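Local coordinates for quinone oxidoreductase (Escherichia coli, PDB 1QOR), which catalyses the NADPH-dependent one-electron reduction of quinones to semiquinones, working as a homodimer, at residues 296-310 with 315-327. Residues are numbered along the deposited sequence; the frame is centred on the assembly and turned at random.
Sequences VAEQQKYPLKDAQRA and ESRATQGSSLLIP. With NDP (NADPH dihydro-nicotinamide-adenine-dinucleotide phosphate), chain D.
Gln300 reaches across to the 319-322 loop with its chain extended beyond CG (chi2 -175°), and its amide makes three hydrogen bonds with that backbone, accepting one and giving two. Gln320 N meets a lone pair of Gln300 OE1 at 3.1 Å, in the carbonyl plane, while Gln300 NE2 gives to Gln320 O and to Ser322 O, each at 2.9 Å and approached from above the carbonyl plane. With both ends of the amide engaged, its rotation is fixed. Backbone bonds then pair the strands in parallel: Leu324 N to Gln300 O, Tyr302 N to Leu324 O, Ile326 N to Tyr302 O and Leu304 N to Ile326 O. Among apolar groups, Leu325 CD1 meets Leu304 CD1 (3.9 Å) and Ala307 CB, whereas its CD2 branch packs against Tyr302 CB and Ala310 CB. Ala310 CB also sits 3.7 Å above one face of the Tyr302 ring, near the rim. A water joins Tyr302 OH, Ser323 OG and Ala310 O. Just ahead of the loop, where helix 307-315 ends in a Schellman motif, Arg317 lays its guanidinium over the adenine, with NADPH N7A 3.5 Å above the guanidinium plane, and Arg317 NH2 bonds phosphate oxygen O2X at 2.8 Å. Strand 301-303, helix 307-315 and strand 324-326 form a beta-alpha-beta unit whose return loop contributes to the NADPH site.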
# COMPACT_ATOMS: atom_id res chain seq x y z
N VAL A 296 23.45 20.06 -16.89
CA VAL A 296 23.90 18.73 -17.30
C VAL A 296 25.36 18.64 -17.72
O VAL A 296 25.83 19.45 -18.51
CB VAL A 296 22.96 18.20 -18.50
CG1 VAL A 296 23.51 16.93 -19.15
CG2 VAL A 296 21.56 17.92 -17.97
N ALA A 297 26.07 17.62 -17.22
CA ALA A 297 27.47 17.39 -17.57
C ALA A 297 27.54 17.35 -19.10
O ALA A 297 26.68 16.74 -19.73
CB ALA A 297 27.91 16.04 -17.02
N GLU A 298 28.55 17.97 -19.70
CA GLU A 298 28.66 17.96 -21.16
C GLU A 298 28.80 16.54 -21.71
O GLU A 298 28.28 16.23 -22.76
CB GLU A 298 29.85 18.82 -21.62
CG GLU A 298 29.57 19.69 -22.84
CD GLU A 298 28.42 20.70 -22.61
OE1 GLU A 298 28.07 20.97 -21.42
OE2 GLU A 298 27.88 21.23 -23.62
N GLN A 299 29.42 15.66 -20.94
CA GLN A 299 29.60 14.28 -21.37
C GLN A 299 28.28 13.54 -21.40
O GLN A 299 28.19 12.44 -21.97
CB GLN A 299 30.58 13.55 -20.44
N GLN A 300 27.27 14.11 -20.78
CA GLN A 300 25.96 13.47 -20.75
C GLN A 300 24.97 14.09 -21.73
O GLN A 300 23.76 13.98 -21.56
CB GLN A 300 25.42 13.41 -19.31
CG GLN A 300 26.15 12.33 -18.51
CD GLN A 300 25.63 12.08 -17.11
OE1 GLN A 300 26.31 11.45 -16.31
NE2 GLN A 300 24.39 12.49 -16.81
N LYS A 301 25.50 14.80 -22.72
CA LYS A 301 24.67 15.39 -23.79
C LYS A 301 25.09 14.60 -25.01
O LYS A 301 26.28 14.44 -25.24
CB LYS A 301 24.94 16.86 -24.03
CG LYS A 301 24.45 17.76 -22.94
CD LYS A 301 24.82 19.20 -23.24
CE LYS A 301 24.70 20.03 -21.97
NZ LYS A 301 25.12 21.43 -22.20
N TYR A 302 24.13 14.06 -25.73
CA TYR A 302 24.43 13.24 -26.89
C TYR A 302 23.64 13.71 -28.09
O TYR A 302 22.53 14.25 -27.94
CB TYR A 302 24.03 11.80 -26.61
CG TYR A 302 24.52 11.25 -25.30
CD1 TYR A 302 23.78 11.43 -24.14
CD2 TYR A 302 25.67 10.49 -25.23
CE1 TYR A 302 24.19 10.86 -22.93
CE2 TYR A 302 26.09 9.92 -24.03
CZ TYR A 302 25.35 10.11 -22.90
OH TYR A 302 25.74 9.51 -21.73
N PRO A 303 24.23 13.60 -29.29
CA PRO A 303 23.49 14.02 -30.49
C PRO A 303 22.23 13.08 -30.55
O PRO A 303 22.32 11.93 -30.11
CB PRO A 303 24.45 13.64 -31.63
CG PRO A 303 25.82 13.57 -30.97
CD PRO A 303 25.56 13.03 -29.62
N LEU A 304 21.09 13.53 -31.06
CA LEU A 304 19.91 12.65 -31.16
C LEU A 304 20.23 11.28 -31.80
O LEU A 304 19.78 10.23 -31.31
CB LEU A 304 18.80 13.31 -31.98
CG LEU A 304 17.61 12.45 -32.42
CD1 LEU A 304 17.00 11.73 -31.25
CD2 LEU A 304 16.55 13.32 -33.02
N LYS A 305 21.00 11.29 -32.88
CA LYS A 305 21.35 10.05 -33.56
C LYS A 305 22.19 9.09 -32.73
O LYS A 305 22.32 7.94 -33.10
CB LYS A 305 22.00 10.34 -34.91
CG LYS A 305 23.32 11.14 -34.83
CD LYS A 305 24.54 10.22 -34.66
CE LYS A 305 25.87 10.99 -34.78
NZ LYS A 305 27.05 10.15 -34.32
N ASP A 306 22.75 9.54 -31.62
CA ASP A 306 23.51 8.64 -30.77
C ASP A 306 22.70 8.15 -29.56
O ASP A 306 23.27 7.80 -28.50
CB ASP A 306 24.85 9.26 -30.33
CG ASP A 306 25.83 9.41 -31.49
OD1 ASP A 306 25.76 8.60 -32.46
OD2 ASP A 306 26.67 10.36 -31.45
N ALA A 307 21.38 8.09 -29.75
CA ALA A 307 20.46 7.62 -28.72
C ALA A 307 20.91 6.25 -28.17
O ALA A 307 20.83 6.00 -26.96
CB ALA A 307 19.05 7.57 -29.25
N GLN A 308 21.45 5.39 -29.04
CA GLN A 308 21.96 4.09 -28.61
C GLN A 308 23.08 4.18 -27.53
O GLN A 308 23.09 3.41 -26.56
CB GLN A 308 22.50 3.28 -29.80
CG GLN A 308 23.17 1.98 -29.31
CD GLN A 308 23.78 1.13 -30.43
OE1 GLN A 308 24.58 0.23 -30.14
NE2 GLN A 308 23.42 1.40 -31.69
N ARG A 309 24.04 5.07 -27.73
CA ARG A 309 25.14 5.24 -26.75
C ARG A 309 24.57 5.82 -25.45
O ARG A 309 25.03 5.46 -24.39
CB ARG A 309 26.22 6.21 -27.29
CG ARG A 309 27.53 6.26 -26.46
N ALA A 310 23.59 6.72 -25.54
CA ALA A 310 22.97 7.28 -24.34
C ALA A 310 22.37 6.17 -23.47
O ALA A 310 22.52 6.20 -22.22
CB ALA A 310 21.89 8.29 -24.72
N GLU A 315 22.23 2.71 -18.73
CA GLU A 315 22.05 1.40 -18.13
C GLU A 315 23.25 0.86 -17.38
O GLU A 315 23.10 0.01 -16.47
CB GLU A 315 21.62 0.39 -19.18
CG GLU A 315 20.20 0.58 -19.65
CD GLU A 315 19.74 -0.51 -20.60
OE1 GLU A 315 20.58 -1.29 -21.09
OE2 GLU A 315 18.52 -0.62 -20.84
N SER A 316 24.45 1.32 -17.76
CA SER A 316 25.66 0.85 -17.12
C SER A 316 25.86 1.46 -15.72
O SER A 316 26.80 1.10 -15.01
CB SER A 316 26.86 1.15 -17.99
OG SER A 316 27.04 2.56 -18.16
N ARG A 317 24.97 2.37 -15.32
CA ARG A 317 25.04 3.01 -14.00
C ARG A 317 26.18 4.04 -13.90
O ARG A 317 26.49 4.53 -12.80
CB ARG A 317 25.17 1.94 -12.89
CG ARG A 317 24.10 0.84 -12.98
CD ARG A 317 24.33 -0.30 -11.96
NE ARG A 317 24.12 0.17 -10.61
CZ ARG A 317 23.94 -0.60 -9.55
NH1 ARG A 317 23.96 -1.91 -9.68
NH2 ARG A 317 23.69 -0.07 -8.36
N ALA A 318 26.74 4.43 -15.03
CA ALA A 318 27.83 5.37 -15.01
C ALA A 318 27.38 6.82 -15.13
O ALA A 318 28.16 7.65 -15.53
CB ALA A 318 28.82 5.05 -16.11
N THR A 319 26.16 7.17 -14.78
CA THR A 319 25.80 8.57 -14.92
C THR A 319 25.43 9.16 -13.56
O THR A 319 25.25 8.44 -12.57
CB THR A 319 24.57 8.75 -15.89
OG1 THR A 319 23.43 8.05 -15.37
CG2 THR A 319 24.90 8.25 -17.30
N GLN A 320 25.29 10.48 -13.53
CA GLN A 320 24.88 11.17 -12.32
C GLN A 320 24.05 12.27 -12.88
O GLN A 320 24.39 12.84 -13.92
CB GLN A 320 26.06 11.73 -11.54
CG GLN A 320 26.87 10.63 -10.85
CD GLN A 320 28.09 11.18 -10.11
OE1 GLN A 320 28.13 12.35 -9.76
NE2 GLN A 320 29.08 10.34 -9.91
N GLY A 321 22.91 12.50 -12.25
CA GLY A 321 22.01 13.54 -12.71
C GLY A 321 21.43 13.15 -14.04
O GLY A 321 21.51 12.00 -14.46
N SER A 322 20.90 14.15 -14.74
CA SER A 322 20.27 14.00 -16.03
C SER A 322 21.17 13.97 -17.27
O SER A 322 22.34 14.43 -17.26
CB SER A 322 19.26 15.11 -16.16
OG SER A 322 18.32 15.06 -15.10
N SER A 323 20.63 13.35 -18.33
CA SER A 323 21.26 13.23 -19.65
C SER A 323 20.31 13.91 -20.63
O SER A 323 19.10 14.14 -20.33
CB SER A 323 21.43 11.77 -20.07
OG SER A 323 22.42 11.08 -19.31
N LEU A 324 20.83 14.24 -21.79
CA LEU A 324 20.01 14.89 -22.79
C LEU A 324 20.39 14.43 -24.17
O LEU A 324 21.51 13.95 -24.39
CB LEU A 324 20.22 16.40 -22.76
CG LEU A 324 19.69 17.25 -21.62
CD1 LEU A 324 20.27 18.64 -21.77
CD2 LEU A 324 18.17 17.29 -21.64
N LEU A 325 19.42 14.52 -25.07
CA LEU A 325 19.63 14.25 -26.49
C LEU A 325 19.42 15.62 -27.16
O LEU A 325 18.45 16.34 -26.88
CB LEU A 325 18.63 13.24 -27.07
CG LEU A 325 18.76 11.76 -26.71
CD1 LEU A 325 17.61 10.98 -27.43
CD2 LEU A 325 20.16 11.21 -27.08
N ILE A 326 20.37 15.99 -28.00
CA ILE A 326 20.29 17.27 -28.70
C ILE A 326 20.03 17.01 -30.18
O ILE A 326 20.80 16.28 -30.81
CB ILE A 326 21.62 18.10 -28.55
CG1 ILE A 326 22.07 18.10 -27.08
CG2 ILE A 326 21.40 19.52 -29.04
CD1 ILE A 326 21.05 18.72 -26.13
N PRO A 327 18.88 17.49 -30.68
CA PRO A 327 18.39 17.37 -32.06
C PRO A 327 19.33 18.14 -33.00
O PRO A 327 19.48 17.69 -34.16
CB PRO A 327 17.05 18.10 -32.01
CG PRO A 327 16.62 17.97 -30.62
CD PRO A 327 17.89 18.18 -29.85
OXT PRO A 327 19.87 19.19 -32.57
PA NDP D . 18.71 7.41 -12.97
O1A NDP D . 19.44 8.51 -13.65
O2A NDP D . 18.40 7.55 -11.52
O5B NDP D . 19.39 6.04 -13.26
C5B NDP D . 19.06 4.86 -12.56
C4B NDP D . 20.01 4.71 -11.41
O4B NDP D . 19.40 3.67 -10.67
C3B NDP D . 21.43 4.22 -11.72
O3B NDP D . 22.27 5.34 -12.07
C2B NDP D . 21.77 3.40 -10.48
O2B NDP D . 22.43 4.25 -9.56
C1B NDP D . 20.35 2.90 -9.94
N9A NDP D . 20.38 1.44 -10.12
C8A NDP D . 20.37 0.51 -9.17
N7A NDP D . 20.45 -0.71 -9.74
C5A NDP D . 20.50 -0.47 -11.03
C6A NDP D . 20.62 -1.44 -12.01
N6A NDP D . 20.69 -2.74 -11.74
N1A NDP D . 20.68 -0.99 -13.27
C2A NDP D . 20.62 0.33 -13.58
N3A NDP D . 20.51 1.26 -12.62
C4A NDP D . 20.46 0.86 -11.32
O3 NDP D . 17.32 7.39 -13.74
PN NDP D . 16.05 8.33 -13.82
O1N NDP D . 16.22 9.58 -12.99
O2N NDP D . 15.64 8.46 -15.27
O5D NDP D . 14.96 7.34 -13.08
C5D NDP D . 15.10 6.81 -11.77
C4D NDP D . 14.05 5.79 -11.49
O4D NDP D . 12.76 6.42 -11.35
C3D NDP D . 13.90 4.75 -12.60
O3D NDP D . 13.70 3.45 -12.03
C2D NDP D . 12.63 5.25 -13.32
O2D NDP D . 12.00 4.22 -14.04
C1D NDP D . 11.76 5.74 -12.20
N1N NDP D . 10.78 6.84 -12.41
C2N NDP D . 9.49 6.69 -11.95
C3N NDP D . 8.60 7.73 -12.14
C7N NDP D . 7.17 7.63 -11.62
O7N NDP D . 6.39 8.56 -11.74
N7N NDP D . 6.88 6.49 -11.03
C4N NDP D . 8.98 8.90 -12.77
C5N NDP D . 10.29 9.04 -13.23
C6N NDP D . 11.18 7.99 -13.05
P2B NDP D . 23.53 3.63 -8.46
O1X NDP D . 23.78 4.75 -7.53
O2X NDP D . 22.85 2.50 -7.82
O3X NDP D . 24.67 3.23 -9.31
O HOH W 1 24.28 15.73 -15.57
O HOH W 2 23.27 8.65 -20.54